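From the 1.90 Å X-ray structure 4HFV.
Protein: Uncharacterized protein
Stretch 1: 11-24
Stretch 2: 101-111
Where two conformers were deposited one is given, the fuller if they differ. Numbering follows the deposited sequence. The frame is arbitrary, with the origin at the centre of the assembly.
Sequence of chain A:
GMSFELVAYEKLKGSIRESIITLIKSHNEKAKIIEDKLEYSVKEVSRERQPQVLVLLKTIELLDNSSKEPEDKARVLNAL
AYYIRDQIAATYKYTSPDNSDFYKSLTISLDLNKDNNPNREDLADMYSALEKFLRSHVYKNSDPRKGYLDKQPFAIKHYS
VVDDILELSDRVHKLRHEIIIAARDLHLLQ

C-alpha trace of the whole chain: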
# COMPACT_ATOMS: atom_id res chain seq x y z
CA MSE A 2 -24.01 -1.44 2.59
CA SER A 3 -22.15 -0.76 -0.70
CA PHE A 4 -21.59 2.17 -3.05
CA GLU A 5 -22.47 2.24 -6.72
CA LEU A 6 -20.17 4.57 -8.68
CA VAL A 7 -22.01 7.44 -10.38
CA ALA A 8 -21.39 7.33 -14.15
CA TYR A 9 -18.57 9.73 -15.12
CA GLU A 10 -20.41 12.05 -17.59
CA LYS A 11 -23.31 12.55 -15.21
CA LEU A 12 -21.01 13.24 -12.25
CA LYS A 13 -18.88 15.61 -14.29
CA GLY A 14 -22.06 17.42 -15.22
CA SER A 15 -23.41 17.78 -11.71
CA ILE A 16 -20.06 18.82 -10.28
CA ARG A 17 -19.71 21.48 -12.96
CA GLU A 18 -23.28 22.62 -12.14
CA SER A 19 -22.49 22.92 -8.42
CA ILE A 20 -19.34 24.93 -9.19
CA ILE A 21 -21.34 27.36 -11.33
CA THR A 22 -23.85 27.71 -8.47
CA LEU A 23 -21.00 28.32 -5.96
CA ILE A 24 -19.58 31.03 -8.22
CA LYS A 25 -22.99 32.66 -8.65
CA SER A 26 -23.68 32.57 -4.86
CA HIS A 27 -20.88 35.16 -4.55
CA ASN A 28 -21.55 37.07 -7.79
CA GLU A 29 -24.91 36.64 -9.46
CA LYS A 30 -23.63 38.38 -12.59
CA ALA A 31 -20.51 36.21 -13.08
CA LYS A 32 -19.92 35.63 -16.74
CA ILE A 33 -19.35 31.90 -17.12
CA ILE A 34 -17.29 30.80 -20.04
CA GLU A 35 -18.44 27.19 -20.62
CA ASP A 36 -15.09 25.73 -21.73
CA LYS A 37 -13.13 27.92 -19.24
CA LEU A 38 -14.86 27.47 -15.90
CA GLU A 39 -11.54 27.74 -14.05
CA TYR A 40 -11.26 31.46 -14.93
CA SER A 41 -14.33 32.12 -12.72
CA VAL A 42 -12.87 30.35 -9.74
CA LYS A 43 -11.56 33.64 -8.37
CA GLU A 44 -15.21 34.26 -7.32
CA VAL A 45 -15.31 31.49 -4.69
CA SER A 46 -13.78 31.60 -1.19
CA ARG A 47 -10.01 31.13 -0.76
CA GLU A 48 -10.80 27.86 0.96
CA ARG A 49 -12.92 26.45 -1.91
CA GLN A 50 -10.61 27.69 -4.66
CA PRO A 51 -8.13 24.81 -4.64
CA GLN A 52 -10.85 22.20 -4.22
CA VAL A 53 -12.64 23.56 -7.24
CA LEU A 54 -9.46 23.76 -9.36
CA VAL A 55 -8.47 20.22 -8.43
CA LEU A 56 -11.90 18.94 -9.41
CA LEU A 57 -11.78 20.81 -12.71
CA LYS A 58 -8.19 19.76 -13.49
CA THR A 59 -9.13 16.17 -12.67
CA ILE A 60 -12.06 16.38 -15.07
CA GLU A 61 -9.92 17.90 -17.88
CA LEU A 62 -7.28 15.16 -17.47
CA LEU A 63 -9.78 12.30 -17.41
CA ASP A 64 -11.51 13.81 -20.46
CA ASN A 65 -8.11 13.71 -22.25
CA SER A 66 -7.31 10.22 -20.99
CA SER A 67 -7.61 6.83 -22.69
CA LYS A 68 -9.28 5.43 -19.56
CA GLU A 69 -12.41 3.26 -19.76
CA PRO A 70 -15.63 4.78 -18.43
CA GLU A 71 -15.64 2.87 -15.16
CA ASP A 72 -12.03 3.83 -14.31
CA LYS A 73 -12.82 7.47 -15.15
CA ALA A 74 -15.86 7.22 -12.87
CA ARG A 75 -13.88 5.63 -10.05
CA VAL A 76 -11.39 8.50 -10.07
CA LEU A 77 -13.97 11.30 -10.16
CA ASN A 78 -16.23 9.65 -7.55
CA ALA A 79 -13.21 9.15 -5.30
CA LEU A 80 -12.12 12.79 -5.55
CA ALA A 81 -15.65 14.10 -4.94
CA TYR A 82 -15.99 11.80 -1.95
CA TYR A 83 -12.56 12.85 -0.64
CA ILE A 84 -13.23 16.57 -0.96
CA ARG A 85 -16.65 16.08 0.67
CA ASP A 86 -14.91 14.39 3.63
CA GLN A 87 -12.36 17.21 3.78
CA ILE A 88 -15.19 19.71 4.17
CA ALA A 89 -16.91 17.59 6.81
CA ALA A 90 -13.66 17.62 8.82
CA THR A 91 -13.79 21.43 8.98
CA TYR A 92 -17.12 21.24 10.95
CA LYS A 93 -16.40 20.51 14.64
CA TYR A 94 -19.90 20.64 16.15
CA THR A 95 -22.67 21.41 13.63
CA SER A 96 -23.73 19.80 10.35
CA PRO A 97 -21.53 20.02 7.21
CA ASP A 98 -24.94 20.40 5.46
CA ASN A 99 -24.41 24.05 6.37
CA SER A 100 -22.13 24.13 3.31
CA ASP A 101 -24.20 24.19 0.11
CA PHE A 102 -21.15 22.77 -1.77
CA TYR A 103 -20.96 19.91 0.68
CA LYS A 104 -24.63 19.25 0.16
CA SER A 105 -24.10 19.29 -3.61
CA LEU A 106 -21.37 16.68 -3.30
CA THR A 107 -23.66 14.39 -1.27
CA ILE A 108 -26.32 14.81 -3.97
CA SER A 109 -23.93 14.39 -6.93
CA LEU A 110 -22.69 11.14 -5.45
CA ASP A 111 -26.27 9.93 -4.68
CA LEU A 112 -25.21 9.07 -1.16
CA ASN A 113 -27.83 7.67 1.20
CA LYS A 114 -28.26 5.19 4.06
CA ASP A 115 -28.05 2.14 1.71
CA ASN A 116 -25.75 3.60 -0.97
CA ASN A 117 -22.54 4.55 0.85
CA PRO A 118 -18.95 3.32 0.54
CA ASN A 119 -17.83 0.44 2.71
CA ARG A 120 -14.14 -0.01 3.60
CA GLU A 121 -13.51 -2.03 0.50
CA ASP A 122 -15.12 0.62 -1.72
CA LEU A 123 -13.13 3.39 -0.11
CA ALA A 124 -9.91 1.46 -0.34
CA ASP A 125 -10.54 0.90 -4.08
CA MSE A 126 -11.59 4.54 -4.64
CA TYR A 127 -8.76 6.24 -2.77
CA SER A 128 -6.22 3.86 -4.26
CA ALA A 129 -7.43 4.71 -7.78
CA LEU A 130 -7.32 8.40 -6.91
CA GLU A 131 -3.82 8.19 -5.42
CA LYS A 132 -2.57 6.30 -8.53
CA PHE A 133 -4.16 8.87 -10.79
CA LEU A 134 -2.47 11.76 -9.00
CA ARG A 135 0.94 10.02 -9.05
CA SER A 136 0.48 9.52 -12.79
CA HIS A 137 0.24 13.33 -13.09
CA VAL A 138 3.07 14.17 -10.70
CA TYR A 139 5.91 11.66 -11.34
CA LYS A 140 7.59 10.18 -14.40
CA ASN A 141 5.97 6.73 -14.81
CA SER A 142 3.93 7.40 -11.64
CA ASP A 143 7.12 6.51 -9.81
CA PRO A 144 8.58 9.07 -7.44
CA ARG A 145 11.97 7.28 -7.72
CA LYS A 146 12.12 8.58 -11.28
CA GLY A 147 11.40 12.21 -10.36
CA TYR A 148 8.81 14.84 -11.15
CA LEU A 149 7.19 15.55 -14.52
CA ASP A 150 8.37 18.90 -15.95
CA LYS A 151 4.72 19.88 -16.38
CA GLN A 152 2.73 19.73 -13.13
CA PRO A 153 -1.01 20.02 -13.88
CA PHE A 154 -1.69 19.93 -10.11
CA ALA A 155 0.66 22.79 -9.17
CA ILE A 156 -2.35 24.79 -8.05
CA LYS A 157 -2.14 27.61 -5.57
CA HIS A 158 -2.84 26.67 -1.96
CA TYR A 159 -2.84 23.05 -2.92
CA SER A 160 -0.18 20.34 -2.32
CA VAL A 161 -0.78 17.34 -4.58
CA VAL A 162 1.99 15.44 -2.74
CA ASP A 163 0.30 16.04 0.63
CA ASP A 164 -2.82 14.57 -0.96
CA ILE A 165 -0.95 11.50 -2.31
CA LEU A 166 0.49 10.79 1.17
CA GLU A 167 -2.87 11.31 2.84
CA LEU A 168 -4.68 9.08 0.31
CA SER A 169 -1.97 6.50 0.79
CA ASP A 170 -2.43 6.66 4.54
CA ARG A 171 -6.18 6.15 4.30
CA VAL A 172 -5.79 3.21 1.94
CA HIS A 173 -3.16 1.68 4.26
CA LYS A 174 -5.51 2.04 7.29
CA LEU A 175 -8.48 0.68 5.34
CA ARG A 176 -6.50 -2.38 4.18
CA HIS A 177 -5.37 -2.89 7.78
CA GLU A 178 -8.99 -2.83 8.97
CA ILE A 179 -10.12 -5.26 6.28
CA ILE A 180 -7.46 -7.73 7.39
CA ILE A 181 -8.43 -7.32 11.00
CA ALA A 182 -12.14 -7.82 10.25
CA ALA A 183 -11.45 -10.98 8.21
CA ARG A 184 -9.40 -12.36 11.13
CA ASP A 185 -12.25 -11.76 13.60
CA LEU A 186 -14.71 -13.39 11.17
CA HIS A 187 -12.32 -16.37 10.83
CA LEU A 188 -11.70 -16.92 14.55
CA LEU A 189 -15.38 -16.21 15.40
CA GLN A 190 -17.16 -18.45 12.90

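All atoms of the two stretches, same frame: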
# COMPACT_ATOMS: atom_id res chain seq x y z
N LYS A 11 -22.29 12.01 -16.08
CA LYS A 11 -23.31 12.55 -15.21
C LYS A 11 -22.67 13.27 -14.03
O LYS A 11 -23.03 14.42 -13.71
CB LYS A 11 -24.22 11.44 -14.71
CG LYS A 11 -25.42 11.95 -13.95
CD LYS A 11 -25.70 11.07 -12.78
CE LYS A 11 -27.14 10.65 -12.73
NZ LYS A 11 -27.97 11.52 -11.84
N LEU A 12 -21.67 12.64 -13.41
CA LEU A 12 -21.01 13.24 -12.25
C LEU A 12 -20.27 14.50 -12.62
O LEU A 12 -20.30 15.50 -11.90
CB LEU A 12 -20.05 12.21 -11.58
CG LEU A 12 -19.35 12.71 -10.32
CD1 LEU A 12 -20.31 13.24 -9.26
CD2 LEU A 12 -18.47 11.60 -9.72
N LYS A 13 -19.55 14.45 -13.74
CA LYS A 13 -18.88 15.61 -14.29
C LYS A 13 -19.87 16.74 -14.44
O LYS A 13 -19.61 17.87 -14.05
CB LYS A 13 -18.32 15.26 -15.67
CG LYS A 13 -17.83 16.43 -16.44
CD LYS A 13 -17.38 16.09 -17.86
CE LYS A 13 -16.92 17.39 -18.57
NZ LYS A 13 -16.23 17.18 -19.90
N GLY A 14 -21.02 16.43 -15.02
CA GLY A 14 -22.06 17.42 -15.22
C GLY A 14 -22.56 18.02 -13.91
O GLY A 14 -22.71 19.24 -13.79
N SER A 15 -22.81 17.20 -12.90
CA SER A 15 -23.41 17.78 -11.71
C SER A 15 -22.36 18.52 -10.91
O SER A 15 -22.67 19.51 -10.27
CB SER A 15 -24.16 16.73 -10.86
OG SER A 15 -23.26 15.83 -10.32
N ILE A 16 -21.10 18.10 -10.99
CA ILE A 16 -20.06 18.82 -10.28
C ILE A 16 -19.86 20.19 -10.93
O ILE A 16 -19.68 21.19 -10.25
CB ILE A 16 -18.74 18.01 -10.24
CG1 ILE A 16 -18.85 16.87 -9.22
CG2 ILE A 16 -17.54 18.92 -9.89
CD1 ILE A 16 -17.72 15.93 -9.32
N ARG A 17 -19.90 20.22 -12.26
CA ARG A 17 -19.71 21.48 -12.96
C ARG A 17 -20.91 22.38 -12.59
O ARG A 17 -20.73 23.58 -12.38
CB ARG A 17 -19.62 21.26 -14.49
CG ARG A 17 -18.27 20.66 -14.96
CD ARG A 17 -18.17 20.54 -16.49
NE ARG A 17 -18.68 21.75 -17.11
CZ ARG A 17 -17.94 22.81 -17.45
NH1 ARG A 17 -16.62 22.80 -17.31
NH2 ARG A 17 -18.54 23.89 -17.93
N GLU A 18 -22.10 21.79 -12.45
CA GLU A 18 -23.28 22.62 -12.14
C GLU A 18 -23.12 23.22 -10.74
O GLU A 18 -23.42 24.43 -10.54
CB GLU A 18 -24.59 21.86 -12.25
CG GLU A 18 -25.86 22.80 -12.05
CD GLU A 18 -25.83 24.14 -12.83
OE1 GLU A 18 -25.45 24.16 -14.03
OE2 GLU A 18 -26.20 25.20 -12.25
N SER A 19 -22.65 22.42 -9.78
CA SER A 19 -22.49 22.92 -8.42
C SER A 19 -21.40 24.01 -8.34
O SER A 19 -21.48 24.93 -7.52
CB SER A 19 -22.22 21.76 -7.46
OG SER A 19 -23.32 20.85 -7.48
N ILE A 20 -20.41 23.93 -9.21
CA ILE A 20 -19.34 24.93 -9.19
C ILE A 20 -19.89 26.25 -9.70
O ILE A 20 -19.67 27.33 -9.11
CB ILE A 20 -18.16 24.46 -10.01
CG1 ILE A 20 -17.43 23.34 -9.26
CG2 ILE A 20 -17.20 25.63 -10.32
CD1 ILE A 20 -16.39 22.60 -10.10
N ILE A 21 -20.63 26.18 -10.80
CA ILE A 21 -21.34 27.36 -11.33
C ILE A 21 -22.24 28.01 -10.25
O ILE A 21 -22.32 29.24 -10.13
CB ILE A 21 -22.15 26.93 -12.55
CG1 ILE A 21 -21.16 26.68 -13.73
CG2 ILE A 21 -23.22 27.95 -12.90
CD1 ILE A 21 -21.77 25.98 -14.88
N THR A 22 -22.92 27.19 -9.47
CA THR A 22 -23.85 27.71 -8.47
C THR A 22 -23.03 28.40 -7.37
O THR A 22 -23.37 29.49 -6.93
CB THR A 22 -24.71 26.56 -7.90
OG1 THR A 22 -25.59 26.10 -8.94
CG2 THR A 22 -25.55 27.05 -6.67
N LEU A 23 -21.93 27.76 -6.96
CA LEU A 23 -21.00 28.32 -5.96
C LEU A 23 -20.48 29.69 -6.42
O LEU A 23 -20.45 30.64 -5.65
CB LEU A 23 -19.80 27.35 -5.72
CG LEU A 23 -18.91 27.70 -4.50
CD1 LEU A 23 -19.74 27.64 -3.17
CD2 LEU A 23 -17.69 26.79 -4.41
N ILE A 24 -20.07 29.78 -7.67
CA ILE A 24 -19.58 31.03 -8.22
C ILE A 24 -20.68 32.12 -8.15
O ILE A 24 -20.44 33.25 -7.71
CB ILE A 24 -19.11 30.82 -9.69
CG1 ILE A 24 -17.76 30.06 -9.73
CG2 ILE A 24 -18.93 32.15 -10.41
CD1 ILE A 24 -17.49 29.39 -11.08
N ASP A 101 -23.46 24.55 1.32
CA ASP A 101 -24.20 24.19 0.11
C ASP A 101 -23.32 23.32 -0.82
O ASP A 101 -23.83 22.44 -1.53
CB ASP A 101 -24.69 25.45 -0.65
CG ASP A 101 -26.01 26.02 -0.12
OD1 ASP A 101 -26.52 25.56 0.92
OD2 ASP A 101 -26.55 26.95 -0.78
N PHE A 102 -22.01 23.57 -0.89
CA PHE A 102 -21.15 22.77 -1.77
C PHE A 102 -21.04 21.35 -1.26
O PHE A 102 -21.09 20.37 -2.04
CB PHE A 102 -19.76 23.42 -1.95
CG PHE A 102 -18.96 22.85 -3.09
CD1 PHE A 102 -19.42 22.96 -4.41
CD2 PHE A 102 -17.73 22.26 -2.86
CE1 PHE A 102 -18.66 22.45 -5.49
CE2 PHE A 102 -16.95 21.74 -3.91
CZ PHE A 102 -17.41 21.84 -5.23
N TYR A 103 -20.94 21.22 0.06
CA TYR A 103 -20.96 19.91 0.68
C TYR A 103 -22.23 19.17 0.33
O TYR A 103 -22.21 18.02 -0.11
CB TYR A 103 -20.86 20.04 2.21
CG TYR A 103 -20.89 18.68 2.92
CD1 TYR A 103 -19.71 17.98 3.17
CD2 TYR A 103 -22.10 18.12 3.34
CE1 TYR A 103 -19.72 16.74 3.84
CE2 TYR A 103 -22.14 16.89 4.00
CZ TYR A 103 -20.96 16.21 4.26
OH TYR A 103 -21.00 15.00 4.89
N LYS A 104 -23.36 19.84 0.51
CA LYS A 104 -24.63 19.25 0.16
C LYS A 104 -24.68 18.78 -1.29
O LYS A 104 -25.26 17.72 -1.58
CB LYS A 104 -25.76 20.22 0.38
CG LYS A 104 -26.19 20.30 1.80
CD LYS A 104 -27.67 20.78 1.91
CE LYS A 104 -27.84 22.26 1.68
NZ LYS A 104 -29.29 22.71 1.93
N SER A 105 -24.13 19.59 -2.18
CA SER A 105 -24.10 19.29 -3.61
C SER A 105 -23.25 18.06 -3.91
O SER A 105 -23.59 17.24 -4.80
CB SER A 105 -23.64 20.53 -4.41
OG SER A 105 -22.21 20.58 -4.54
N LEU A 106 -22.17 17.86 -3.13
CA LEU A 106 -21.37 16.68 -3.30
C LEU A 106 -22.13 15.43 -2.84
O LEU A 106 -22.10 14.41 -3.52
CB LEU A 106 -20.02 16.82 -2.57
CG LEU A 106 -19.17 17.91 -3.19
CD1 LEU A 106 -17.96 18.22 -2.32
CD2 LEU A 106 -18.71 17.50 -4.57
N THR A 107 -22.87 15.52 -1.73
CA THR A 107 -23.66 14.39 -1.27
C THR A 107 -24.66 13.98 -2.35
O THR A 107 -24.84 12.79 -2.66
CB THR A 107 -24.46 14.78 -0.04
OG1 THR A 107 -23.55 15.21 0.99
CG2 THR A 107 -25.38 13.62 0.41
N ILE A 108 -25.35 15.00 -2.89
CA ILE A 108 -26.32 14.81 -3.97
C ILE A 108 -25.69 14.26 -5.25
O ILE A 108 -26.21 13.33 -5.83
CB ILE A 108 -27.07 16.14 -4.35
CG1 ILE A 108 -27.84 16.74 -3.15
CG2 ILE A 108 -28.02 15.90 -5.49
CD1 ILE A 108 -28.85 15.84 -2.59
N SER A 109 -24.56 14.81 -5.68
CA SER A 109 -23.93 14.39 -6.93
C SER A 109 -23.55 12.92 -6.86
O SER A 109 -23.64 12.18 -7.84
CB SER A 109 -22.68 15.22 -7.21
OG SER A 109 -23.00 16.55 -7.60
N LEU A 110 -23.13 12.51 -5.68
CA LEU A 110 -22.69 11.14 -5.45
C LEU A 110 -23.88 10.16 -5.18
O LEU A 110 -23.70 8.97 -5.12
CB LEU A 110 -21.69 11.14 -4.31
CG LEU A 110 -20.30 11.72 -4.61
CD1 LEU A 110 -19.44 11.91 -3.36
CD2 LEU A 110 -19.58 10.82 -5.65
N ASP A 111 -25.07 10.71 -4.98
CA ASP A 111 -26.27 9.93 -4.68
C ASP A 111 -26.11 9.11 -3.40
O ASP A 111 -26.63 8.00 -3.28
CB ASP A 111 -26.73 9.05 -5.85
CG ASP A 111 -28.19 8.56 -5.69
OD1 ASP A 111 -29.04 9.33 -5.18
OD2 ASP A 111 -28.47 7.40 -6.04
O HOH W 1 -24.01 13.39 -10.42
O HOH W 2 -21.61 18.56 -6.68

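When serines line the seam between two helices, their hydroxyls can join the helices directly and through water. The uncharacterized protein 4HFV offers a compact example. Residues 11-24 lie within a longer helix, and the helix that starts stretch 2 runs nearly antiparallel to it, at 165° between N-to-C directions, with the axes 9.8 Å apart at their closest, an ordinary packing distance. Serines face one another across the seam: the CA atoms of Ser-15 and Ser-109 are 5.9 Å apart, and those of Ser-19 and Ser-105 are 6.2 Å apart. Because the two helices run in nearly opposite directions, a step of four residues forward on the first matches a step of four backward on the second.

Walking along stretch 1, the first substantial contact is made by Leu-12. Its CA-to-CB bond points sideways, but the end of the side chain comes nearer to the partner helix, where Leu-12 CD1 lies 3.7 Å from Ser-109 CB and Leu-12 CD2 lies 4.3 Å from Leu-110 CD2. These are apolar contacts, and they close the seam beside the first pair of hydroxyls. Lys-13 and Gly-14 fall on the part of the helix that does not reach stretch 2.

Ser-15 points toward the partner, and its OG is hydrogen-bonded to Ser-109 OG at 2.8 Å. A hydroxyl can both give and accept, so such a pair can join without any charged group. Water 1 reinforces the link: it lies 2.6 Å from Ser-15 OG and donates to the backbone Ser-109 O at 2.9 Å, bridging the two helices. Ser-109 is also a knob in a hole, its side chain seated among Leu-12, Ser-15, Ile-16 and Ser-19. Ile-16 borders this pocket, with CG1 4.5 Å from Ser-109 OG.

One turn on, Arg-17 and Glu-18 lie out of reach, and Ser-19 meets the second helix between Ser-105 and Phe-102. Its OG lies 3.1 Å from Ser-105 CB, a tight contact between two small side chains whose CA-to-CB bonds both point toward the opposing helix. Water 2 ties this level to the previous one, hydrogen-bonding Ser-19 OG at 3.0 Å and Ser-109 OG at 2.6 Å. Ser-105 OG, meanwhile, donates within its own helix to Phe-102 O at 2.7 Å, a common way for serine to satisfy its hydroxyl against the preceding turn.

From here the chemistry turns apolar, and Phe-102 fills the space. Ser-19 CB is 4.1 Å from Phe-102 CE1, and Ile-20 CG1 is likewise 4.1 Å from Phe-102 CE1, both approaching the ring obliquely. Leu-23, one turn beyond Ser-19, points toward stretch 2 and lays its CD2 over one face of the ring, 4.2 Å from Phe-102 CD1. Thus a modest interface, 442 Å² summed over both sides, combines a hydrated serine seam with an aromatic ring packed against aliphatic neighbours.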